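Local coordinates for membrane protein (Acinetobacter baumannii AB307-0294, PDB 5DL5) that forms an outer-membrane beta-barrel of the OprD porin family that probably lets small molecules, antibiotics among them, cross the outer membrane, at residues 31-36 / 56-61; 77-82 / 142-147; 94-99 / 174-179. All coordinates share one frame; numbering follows the deposited sequence.

Overall arrangement
The three contacts lie in one beta-barrel of the OprD porin family. Contact 1 pairs two neighbouring strands of the wall. Contact 2 fastens the next strand to the inward segment 142-147. Contact 3 joins two loops. Contacts 1 and 2 have centres about 8 Å apart and share a seam: Val-59 N lies 2.6 Å from Gly-78 O, and the hydroxyls of Ser-56 and Ser-81 meet. Contacts 2 and 3 have centres about 11 Å apart and touch through Met-142 and Met-94. Contacts 1 and 3 do not touch, with nearest atoms about 7 Å apart. Detergent molecules lie against all three contacts.

Contact 1 (31-36 / 56-61); sequences SILFRT and SAIVSI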
loop_
_atom_site.group_PDB
_atom_site.type_symbol
_atom_site.label_atom_id
_atom_site.label_comp_id
_atom_site.label_asym_id
_atom_site.label_seq_id
_atom_site.Cartn_x
_atom_site.Cartn_y
_atom_site.Cartn_z
ATOM N N SER A 31 -19.786 -8.365 -0.255
ATOM C CA SER A 31 -19.364 -8.433 1.135
ATOM C C SER A 31 -19.153 -7.055 1.716
ATOM O O SER A 31 -19.110 -6.026 1.003
ATOM C CB SER A 31 -18.091 -9.277 1.303
ATOM O OG SER A 31 -17.038 -8.501 0.774
ATOM N N ILE A 32 -19.177 -7.035 3.036
ATOM C CA ILE A 32 -18.921 -5.829 3.826
ATOM C C ILE A 32 -17.831 -6.162 4.842
ATOM O O ILE A 32 -17.896 -7.173 5.520
ATOM C CB ILE A 32 -20.153 -5.399 4.633
ATOM C CG1 ILE A 32 -21.264 -5.168 3.762
ATOM C CG2 ILE A 32 -19.989 -4.064 5.363
ATOM C CD1 ILE A 32 -22.501 -4.713 4.511
ATOM N N LEU A 33 -16.913 -5.262 5.017
ATOM C CA LEU A 33 -15.916 -5.415 6.037
ATOM C C LEU A 33 -16.202 -4.339 7.002
ATOM O O LEU A 33 -16.138 -3.159 6.627
ATOM C CB LEU A 33 -14.521 -5.164 5.386
ATOM C CG LEU A 33 -13.384 -5.025 6.432
ATOM C CD1 LEU A 33 -13.440 -6.267 7.321
ATOM C CD2 LEU A 33 -12.004 -4.896 5.750
ATOM N N PHE A 34 -16.502 -4.697 8.235
ATOM C CA PHE A 34 -16.542 -3.688 9.321
ATOM C C PHE A 34 -15.199 -3.519 10.008
ATOM O O PHE A 34 -14.666 -4.435 10.520
ATOM C CB PHE A 34 -17.568 -4.100 10.329
ATOM C CG PHE A 34 -18.937 -4.180 9.768
ATOM C CD1 PHE A 34 -19.683 -3.036 9.660
ATOM C CD2 PHE A 34 -19.467 -5.376 9.356
ATOM C CE1 PHE A 34 -20.986 -3.069 9.213
ATOM C CE2 PHE A 34 -20.804 -5.447 8.927
ATOM C CZ PHE A 34 -21.565 -4.277 8.828
ATOM N N ARG A 35 -14.651 -2.330 10.010
ATOM C CA ARG A 35 -13.317 -2.160 10.532
ATOM C C ARG A 35 -13.335 -1.097 11.583
ATOM O O ARG A 35 -13.869 0.021 11.337
ATOM C CB ARG A 35 -12.390 -1.685 9.417
ATOM C CG ARG A 35 -11.051 -1.260 9.949
ATOM C CD ARG A 35 -10.126 -1.047 8.775
ATOM N NE ARG A 35 -9.547 -2.269 8.315
ATOM C CZ ARG A 35 -9.040 -2.431 7.113
ATOM N NH1 ARG A 35 -9.029 -1.397 6.213
ATOM N NH2 ARG A 35 -8.504 -3.636 6.815
ATOM N N THR A 36 -12.877 -1.455 12.771
ATOM C CA THR A 36 -12.677 -0.474 13.828
ATOM C C THR A 36 -11.157 -0.230 13.892
ATOM O O THR A 36 -10.359 -1.178 14.077
ATOM C CB THR A 36 -13.156 -1.026 15.180
ATOM O OG1 THR A 36 -14.385 -1.740 15.038
ATOM C CG2 THR A 36 -13.299 0.048 16.223
ATOM N N SER A 56 -15.593 1.884 10.385
ATOM C CA SER A 56 -15.943 1.930 8.960
ATOM C C SER A 56 -16.728 0.741 8.624
ATOM O O SER A 56 -16.595 -0.315 9.255
ATOM C CB SER A 56 -14.664 1.838 8.086
ATOM O OG SER A 56 -14.103 3.114 8.262
ATOM N N ALA A 57 -17.484 0.889 7.546
ATOM C CA ALA A 57 -18.123 -0.261 6.875
ATOM C C ALA A 57 -17.748 -0.138 5.398
ATOM O O ALA A 57 -18.080 0.848 4.757
ATOM C CB ALA A 57 -19.635 -0.277 7.031
ATOM N N ILE A 58 -17.109 -1.170 4.864
ATOM C CA ILE A 58 -16.519 -1.056 3.506
ATOM C C ILE A 58 -17.243 -2.077 2.669
ATOM O O ILE A 58 -17.220 -3.255 2.995
ATOM C CB ILE A 58 -15.036 -1.378 3.523
ATOM C CG1 ILE A 58 -14.295 -0.357 4.486
ATOM C CG2 ILE A 58 -14.528 -1.370 2.054
ATOM C CD1 ILE A 58 -13.070 -0.937 5.156
ATOM N N VAL A 59 -17.904 -1.630 1.612
ATOM C CA VAL A 59 -18.694 -2.510 0.836
ATOM C C VAL A 59 -18.014 -2.846 -0.475
ATOM O O VAL A 59 -17.459 -1.926 -1.123
ATOM C CB VAL A 59 -20.057 -1.862 0.562
ATOM C CG1 VAL A 59 -20.894 -2.813 -0.236
ATOM C CG2 VAL A 59 -20.765 -1.680 1.881
ATOM N N SER A 60 -18.121 -4.120 -0.888
ATOM C CA SER A 60 -17.732 -4.527 -2.257
ATOM C C SER A 60 -18.760 -5.427 -2.863
ATOM O O SER A 60 -19.101 -6.463 -2.228
ATOM C CB SER A 60 -16.362 -5.251 -2.345
ATOM O OG SER A 60 -16.180 -5.614 -3.749
ATOM N N ILE A 61 -19.334 -5.009 -4.025
ATOM C CA ILE A 61 -20.401 -5.787 -4.744
ATOM C C ILE A 61 -19.944 -5.884 -6.195
ATOM O O ILE A 61 -19.424 -4.862 -6.776
ATOM C CB ILE A 61 -21.778 -5.153 -4.623
ATOM C CG1 ILE A 61 -22.241 -5.215 -3.190
ATOM C CG2 ILE A 61 -22.893 -5.928 -5.398
ATOM C CD1 ILE A 61 -23.473 -4.362 -3.016
#
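Ser-56 pairs with Arg-35 in two antiparallel strands, the first hairpin of the OprD-type barrel. Its backbone N gives a 2.7 Å bond to Arg-35 O, arriving nearly along the C=O axis. Ser-56 O accepts from Arg-35 N, with the donor above the carbonyl plane. Ser-56 has its side chain on the same face as Arg-35, and its OG is hydrogen-bonded to Ser-81 OG. Ala-57 follows on the other face, in a non-hydrogen-bonded pair with Phe-34. Its CB sits 3.8 Å from Phe-34 CE1. Ile-32 CG2 lies 3.8 Å above one face of the same ring, offset toward the rim. The ring stands with CG anti to the carbonyl carbon (chi1 -61°).

Ile-58 returns to the face of Leu-33, Arg-35 and Ser-56 and exchanges two backbone bonds with Leu-33. Its N donates to Leu-33 O at 2.8 Å. Its side chain runs alongside Leu-33, with Ile-58 CD1 4.1 Å from Leu-33 CD2. The same Leu-33 CD2 lies over one face of the Arg-35 guanidinium, offset toward the rim. Val-59 lies beside Ile-32, pointing the same way, with Val-59 CG2 4.0 Å from Ile-32 CG1. Ser-60 makes two more bonds, with Ser-31. The bond from Ser-60 N to Ser-31 O is nearly straight, at 177°.

A detergent molecule touches Ala-57, which suggests that the Ile-32, Phe-34, Ala-57 and Val-59 face is the lipid side. Arg-35 NE forms a salt bridge with Asp-424. Strand 416-428 borders segment 31-36, and strand 70-83 borders segment 56-61.

Contact 2 (77-82 / 142-147); sequences VGDGSF and MVPEYF. With C8E ((hydroxyethyloxy)tri(ethyloxy)octane), chain C; C8E ((hydroxyethyloxy)tri(ethyloxy)octane), chain D.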
loop_
_atom_site.group_PDB
_atom_site.type_symbol
_atom_site.label_atom_id
_atom_site.label_comp_id
_atom_site.label_asym_id
_atom_site.label_seq_id
_atom_site.Cartn_x
_atom_site.Cartn_y
_atom_site.Cartn_z
ATOM N N VAL A 77 -18.279 -0.085 -5.154
ATOM C CA VAL A 77 -17.345 -0.065 -4.011
ATOM C C VAL A 77 -17.653 1.164 -3.207
ATOM O O VAL A 77 -17.914 2.219 -3.763
ATOM C CB VAL A 77 -15.848 0.049 -4.362
ATOM C CG1 VAL A 77 -15.305 -1.246 -4.950
ATOM C CG2 VAL A 77 -15.606 1.160 -5.313
ATOM N N GLY A 78 -17.680 1.066 -1.898
ATOM C CA GLY A 78 -17.834 2.279 -1.147
ATOM C C GLY A 78 -17.658 2.014 0.315
ATOM O O GLY A 78 -17.449 0.824 0.746
ATOM N N ASP A 79 -17.743 3.095 1.090
ATOM C CA ASP A 79 -17.641 2.906 2.528
ATOM C C ASP A 79 -18.379 4.013 3.190
ATOM O O ASP A 79 -18.575 5.121 2.632
ATOM C CB ASP A 79 -16.135 2.883 2.987
ATOM C CG ASP A 79 -15.248 3.930 2.226
ATOM O OD1 ASP A 79 -15.123 5.156 2.585
ATOM O OD2 ASP A 79 -14.569 3.460 1.256
ATOM N N GLY A 80 -18.744 3.755 4.414
ATOM C CA GLY A 80 -19.291 4.844 5.277
ATOM C C GLY A 80 -18.627 4.675 6.649
ATOM O O GLY A 80 -18.396 3.536 7.088
ATOM N N SER A 81 -18.309 5.785 7.287
ATOM C CA SER A 81 -17.537 5.735 8.496
ATOM C C SER A 81 -17.953 6.783 9.495
ATOM O O SER A 81 -18.577 7.781 9.081
ATOM C CB SER A 81 -16.040 5.922 8.181
ATOM O OG SER A 81 -15.627 5.086 7.133
ATOM N N PHE A 82 -17.539 6.624 10.762
ATOM C CA PHE A 82 -17.720 7.760 11.708
ATOM C C PHE A 82 -16.511 7.803 12.620
ATOM O O PHE A 82 -15.923 6.788 12.909
ATOM C CB PHE A 82 -19.069 7.695 12.416
ATOM C CG PHE A 82 -19.337 6.391 13.122
ATOM C CD1 PHE A 82 -19.987 5.316 12.456
ATOM C CD2 PHE A 82 -18.965 6.221 14.445
ATOM C CE1 PHE A 82 -20.267 4.100 13.149
ATOM C CE2 PHE A 82 -19.197 5.027 15.094
ATOM C CZ PHE A 82 -19.891 3.980 14.466
ATOM N N MET A 142 -8.384 3.357 7.441
ATOM C CA MET A 142 -9.787 2.935 7.717
ATOM C C MET A 142 -10.510 2.347 6.510
ATOM O O MET A 142 -11.280 1.359 6.630
ATOM C CB MET A 142 -10.598 4.037 8.290
ATOM C CG MET A 142 -10.194 4.501 9.658
ATOM S SD MET A 142 -10.210 3.277 10.971
ATOM C CE MET A 142 -11.876 2.604 10.800
ATOM N N VAL A 143 -10.276 2.980 5.387
ATOM C CA VAL A 143 -11.006 2.700 4.167
ATOM C C VAL A 143 -10.030 2.731 2.957
ATOM O O VAL A 143 -9.041 3.406 2.984
ATOM C CB VAL A 143 -12.184 3.700 3.939
ATOM C CG1 VAL A 143 -13.232 3.508 5.014
ATOM C CG2 VAL A 143 -11.740 5.163 3.982
ATOM N N PRO A 144 -10.429 2.095 1.846
ATOM C CA PRO A 144 -9.511 2.022 0.672
ATOM C C PRO A 144 -9.480 3.255 -0.121
ATOM O O PRO A 144 -10.411 4.052 -0.185
ATOM C CB PRO A 144 -9.985 0.782 -0.114
ATOM C CG PRO A 144 -11.355 0.413 0.480
ATOM C CD PRO A 144 -11.594 1.196 1.736
ATOM N N GLU A 145 -8.334 3.474 -0.682
ATOM C CA GLU A 145 -8.142 4.486 -1.681
ATOM C C GLU A 145 -8.770 4.049 -3.011
ATOM O O GLU A 145 -8.681 2.854 -3.359
ATOM C CB GLU A 145 -6.620 4.735 -1.822
ATOM C CG GLU A 145 -6.217 5.705 -2.933
ATOM C CD GLU A 145 -4.712 5.879 -3.049
ATOM O OE1 GLU A 145 -3.969 5.106 -2.376
ATOM O OE2 GLU A 145 -4.340 6.916 -3.679
ATOM N N TYR A 146 -9.478 4.976 -3.681
ATOM C CA TYR A 146 -10.167 4.665 -4.944
ATOM C C TYR A 146 -9.594 5.356 -6.099
ATOM O O TYR A 146 -9.319 6.550 -6.055
ATOM C CB TYR A 146 -11.726 4.982 -4.927
ATOM C CG TYR A 146 -12.498 4.204 -3.834
ATOM C CD1 TYR A 146 -12.483 2.850 -3.807
ATOM C CD2 TYR A 146 -13.188 4.841 -2.794
ATOM C CE1 TYR A 146 -13.140 2.121 -2.856
ATOM C CE2 TYR A 146 -13.908 4.114 -1.814
ATOM C CZ TYR A 146 -13.836 2.751 -1.837
ATOM O OH TYR A 146 -14.485 1.888 -0.961
ATOM N N PHE A 147 -9.486 4.643 -7.207
ATOM C CA PHE A 147 -9.115 5.297 -8.482
ATOM C C PHE A 147 -10.291 5.232 -9.484
ATOM O O PHE A 147 -11.020 4.304 -9.426
ATOM C CB PHE A 147 -7.892 4.609 -9.031
ATOM C CG PHE A 147 -6.606 4.984 -8.320
ATOM C CD1 PHE A 147 -5.867 6.139 -8.703
ATOM C CD2 PHE A 147 -6.142 4.205 -7.300
ATOM C CE1 PHE A 147 -4.645 6.411 -8.122
ATOM C CE2 PHE A 147 -4.940 4.520 -6.678
ATOM C CZ PHE A 147 -4.213 5.627 -7.062
HETATM C C8 C8E C . -21.809 10.341 4.969
HETATM O O9 C8E C . -22.298 9.675 6.130
HETATM C C10 C8E C . -21.657 8.433 6.501
HETATM C C11 C8E C . -22.481 7.662 7.524
HETATM O O12 C8E C . -21.972 6.334 7.729
HETATM C C13 C8E C . -22.945 5.283 7.583
HETATM C C14 C8E C . -22.421 3.903 7.998
HETATM O O15 C8E C . -21.736 4.044 9.228
HETATM C C16 C8E C . -20.701 3.093 9.515
HETATM C C17 C8E C . -21.302 1.736 9.739
HETATM O O18 C8E C . -20.418 0.988 10.588
HETATM C C19 C8E C . -20.913 0.961 11.934
HETATM C C20 C8E C . -21.372 -0.389 12.335
HETATM O O21 C8E C . -21.472 -0.301 13.753
HETATM C C1 C8E D . -24.187 8.297 10.565
HETATM C C2 C8E D . -23.170 8.136 11.673
HETATM C C3 C8E D . -23.286 6.943 12.673
HETATM C C4 C8E D . -23.672 5.636 12.041
HETATM C C5 C8E D . -24.034 4.451 12.914
HETATM C C6 C8E D . -24.924 3.526 12.087
HETATM C C7 C8E D . -24.539 2.085 12.316
#
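Asp-79 OD2 is held by two partners, the hydroxyl of Tyr-146 and, in a salt bridge, NH1 of Arg-109, so the carboxylate is probably ionised. Tyr-146 OH donates to Asp-79 OD2 at 2.7 Å, using the anti lone pair of that oxygen. This joins the wall of a porin beta-barrel, strand 70-83, to segment 142-147, which is folded inward against it.

Asp-79 and Tyr-146 reach toward each other tip to tip. Their carboxylate and ring planes are only 14° apart, and OD2 lies at the ring edge. Asp-79 CG takes the crowded place between backbone N and carbonyl carbon (chi1 39°). The Val-143 side chain crosses that of Asp-79 at about a right angle. Val-143 CG1 comes to 3.5 Å from Asp-79 CG, and it also meets the Ser-81 hydroxyl, itself bonded to Ser-56 OG.

Tyr-146 is packed on several sides. Val-77 meets it tip to tip, with Val-77 CG2 3.6 Å from Tyr-146 CE1. Pro-144 O lies 3.8 Å above one face of the Tyr-146 ring, over its centre. Arg-109 NH2 bonds that same carbonyl oxygen and so ties Asp-79 to the backbone of the inward segment, beside the direct tyrosine bond.

Gly-80 and Phe-82 face the detergent instead. Gly-80 O is 3.4 Å from C16 of the chain C detergent. Phe-82 CD1 is 3.7 Å from C3 of the chain D detergent. At the edge of the same ring, C19 of the chain C detergent is 3.4 Å from Phe-82 CE1.

Contact 3 (94-99 / 174-179); sequences MIPKHN and DQINTD. With C8E ((hydroxyethyloxy)tri(ethyloxy)octane), chain B; PO4 (phosphate ion), chain E.
The imidazole of His-98 has a phosphate at its edge, with the phosphorus in the ring plane. His-98 NE2 donates to phosphate O3 at 2.8 Å, with an N-H...O angle of 157°. The ring is also stacked with Tyr-104, and Asp-105 N holds the phosphate too. The phosphate probably comes from the crystallisation liquor.

The Pro-96 ring crosses Ile-176 at about a right angle. Ile-176 CD1 reaches Pro-96 CG at 3.8 Å. The terminal methyl gets there although the CB of Ile-176 is not aimed at the proline. Trp-107 touches both side chains.

These are two loops of the porin barrel, one between strands 70-83 and 106-118, the other between strands 160-171 and 190-200. No direct hydrogen bond joins them. Asp-174 O instead takes a CA-H...O contact from Pro-96 CA, at 3.3 Å. The same oxygen accepts from a water at 2.6 Å, and that water in turn accepts from Lys-97 N at 3.1 Å.

Asp-174 CB packs against the peptide between Ile-95 and Pro-96, 4.0 Å from Ile-95 C. Its OD1 receives a weak bond from Gln-175 NE2. Lys-97 NZ bonds Ala-90 O and lies beside C7 of the detergent's octyl chain. Further along, Asn-177 OD1 accepts from Asp-179 N at 3.0 Å on a lone pair, forming an Asx turn.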
loop_
_atom_site.group_PDB
_atom_site.type_symbol
_atom_site.label_atom_id
_atom_site.label_comp_id
_atom_site.label_asym_id
_atom_site.label_seq_id
_atom_site.Cartn_x
_atom_site.Cartn_y
_atom_site.Cartn_z
ATOM N N MET A 94 -6.183 8.741 8.519
ATOM C CA MET A 94 -7.245 7.953 9.171
ATOM C C MET A 94 -8.647 8.578 9.031
ATOM O O MET A 94 -9.623 7.851 8.778
ATOM C CB MET A 94 -6.927 7.826 10.645
ATOM C CG MET A 94 -5.778 6.903 10.968
ATOM S SD MET A 94 -6.185 5.117 10.766
ATOM C CE MET A 94 -7.150 4.772 12.234
ATOM N N ILE A 95 -8.723 9.911 9.099
ATOM C CA ILE A 95 -9.994 10.623 9.204
ATOM C C ILE A 95 -9.925 11.907 8.392
ATOM O O ILE A 95 -9.019 12.701 8.623
ATOM C CB ILE A 95 -10.343 10.946 10.707
ATOM C CG1 ILE A 95 -10.494 9.618 11.480
ATOM C CG2 ILE A 95 -11.634 11.680 10.779
ATOM C CD1 ILE A 95 -10.576 9.884 13.007
ATOM N N PRO A 96 -10.910 12.161 7.520
ATOM C CA PRO A 96 -10.956 13.470 6.865
ATOM C C PRO A 96 -11.022 14.621 7.862
ATOM O O PRO A 96 -11.704 14.477 8.891
ATOM C CB PRO A 96 -12.254 13.440 6.074
ATOM C CG PRO A 96 -12.583 11.974 5.904
ATOM C CD PRO A 96 -12.010 11.250 7.093
ATOM N N LYS A 97 -10.481 15.766 7.467
ATOM C CA LYS A 97 -10.359 16.941 8.307
ATOM C C LYS A 97 -10.971 18.139 7.587
ATOM O O LYS A 97 -10.986 18.197 6.338
ATOM C CB LYS A 97 -8.880 17.196 8.718
ATOM C CG LYS A 97 -8.434 16.230 9.812
ATOM C CD LYS A 97 -7.134 16.597 10.515
ATOM C CE LYS A 97 -5.980 15.941 9.827
ATOM N NZ LYS A 97 -4.769 16.108 10.620
ATOM N N HIS A 98 -11.662 18.997 8.351
ATOM C CA HIS A 98 -12.221 20.215 7.835
ATOM C C HIS A 98 -11.068 21.199 7.731
ATOM O O HIS A 98 -9.978 20.970 8.280
ATOM C CB HIS A 98 -13.237 20.796 8.814
ATOM C CG HIS A 98 -14.491 19.993 8.959
ATOM N ND1 HIS A 98 -15.508 20.036 8.038
ATOM C CD2 HIS A 98 -14.908 19.145 9.937
ATOM C CE1 HIS A 98 -16.522 19.286 8.451
ATOM N NE2 HIS A 98 -16.180 18.724 9.602
ATOM N N ASN A 99 -11.350 22.331 7.118
ATOM C CA ASN A 99 -10.338 23.392 6.916
ATOM C C ASN A 99 -9.750 23.901 8.219
ATOM O O ASN A 99 -8.548 24.155 8.256
ATOM C CB ASN A 99 -10.921 24.561 6.091
ATOM C CG ASN A 99 -11.655 24.064 4.869
ATOM O OD1 ASN A 99 -12.111 22.907 4.846
ATOM N ND2 ASN A 99 -11.786 24.898 3.861
ATOM N N ASP A 174 -8.662 9.497 3.350
ATOM C CA ASP A 174 -9.056 10.581 4.218
ATOM C C ASP A 174 -9.559 11.817 3.486
ATOM O O ASP A 174 -9.449 12.971 4.019
ATOM C CB ASP A 174 -7.844 10.971 5.108
ATOM C CG ASP A 174 -6.668 11.576 4.305
ATOM O OD1 ASP A 174 -6.545 11.369 3.066
ATOM O OD2 ASP A 174 -5.878 12.327 4.918
ATOM N N GLN A 175 -10.039 11.595 2.261
ATOM C CA GLN A 175 -10.539 12.649 1.456
ATOM C C GLN A 175 -12.021 12.355 1.088
ATOM O O GLN A 175 -12.349 11.218 0.711
ATOM C CB GLN A 175 -9.692 12.801 0.145
ATOM C CG GLN A 175 -8.181 12.940 0.377
ATOM C CD GLN A 175 -7.846 14.286 0.965
ATOM O OE1 GLN A 175 -8.468 15.251 0.635
ATOM N NE2 GLN A 175 -6.894 14.323 1.898
ATOM N N ILE A 176 -12.823 13.419 1.139
ATOM C CA ILE A 176 -14.276 13.431 0.695
ATOM C C ILE A 176 -14.466 13.747 -0.815
ATOM O O ILE A 176 -15.362 13.226 -1.444
ATOM C CB ILE A 176 -15.044 14.567 1.476
ATOM C CG1 ILE A 176 -14.902 14.362 2.975
ATOM C CG2 ILE A 176 -16.488 14.751 1.007
ATOM C CD1 ILE A 176 -15.232 12.961 3.370
ATOM N N ASN A 177 -13.627 14.623 -1.353
ATOM C CA ASN A 177 -13.648 14.997 -2.787
ATOM C C ASN A 177 -13.264 13.778 -3.542
ATOM O O ASN A 177 -12.395 12.999 -3.058
ATOM C CB ASN A 177 -12.603 16.084 -2.989
ATOM C CG ASN A 177 -12.706 16.799 -4.340
ATOM O OD1 ASN A 177 -12.231 16.329 -5.418
ATOM N ND2 ASN A 177 -13.292 18.012 -4.275
ATOM N N THR A 178 -13.826 13.605 -4.731
ATOM C CA THR A 178 -13.562 12.409 -5.531
ATOM C C THR A 178 -12.207 12.440 -6.292
ATOM O O THR A 178 -11.791 11.453 -6.771
ATOM C CB THR A 178 -14.689 12.218 -6.530
ATOM O OG1 THR A 178 -14.786 13.427 -7.292
ATOM C CG2 THR A 178 -16.043 12.118 -5.767
ATOM N N ASP A 179 -11.518 13.551 -6.374
ATOM C CA ASP A 179 -10.242 13.601 -6.998
ATOM C C ASP A 179 -9.288 14.383 -6.063
ATOM O O ASP A 179 -9.097 15.637 -6.175
ATOM C CB ASP A 179 -10.312 14.240 -8.396
ATOM C CG ASP A 179 -9.049 13.984 -9.222
ATOM O OD1 ASP A 179 -8.226 13.156 -8.784
ATOM O OD2 ASP A 179 -8.820 14.586 -10.335
HETATM C C6 C8E B . -2.813 15.559 6.764
HETATM C C7 C8E B . -2.784 14.648 8.025
HETATM C C8 C8E B . -1.581 14.835 8.979
HETATM O O9 C8E B . -1.106 13.603 9.633
HETATM C C10 C8E B . 0.265 13.436 9.285
HETATM C C11 C8E B . 0.377 12.710 7.932
HETATM O O12 C8E B . 1.640 12.102 7.771
HETATM C C13 C8E B . 1.993 11.061 8.693
HETATM C C14 C8E B . 1.656 9.708 8.126
HETATM O O15 C8E B . 2.723 8.764 8.180
HETATM C C16 C8E B . 3.985 9.103 7.587
HETATM C C17 C8E B . 4.528 7.773 7.068
HETATM O O18 C8E B . 3.962 6.743 7.935
HETATM C C19 C8E B . 3.620 5.517 7.275
HETATM C C20 C8E B . 3.188 4.507 8.324
HETATM O O21 C8E B . 3.061 3.115 7.914
HETATM P P PO4 E . -19.546 16.762 9.766
HETATM O O1 PO4 E . -19.569 17.682 8.547
HETATM O O2 PO4 E . -20.690 17.068 10.752
HETATM O O3 PO4 E . -18.230 16.992 10.522
HETATM O O4 PO4 E . -19.694 15.304 9.306
HETATM O O HOH W 1 -9.090 15.446 4.730
#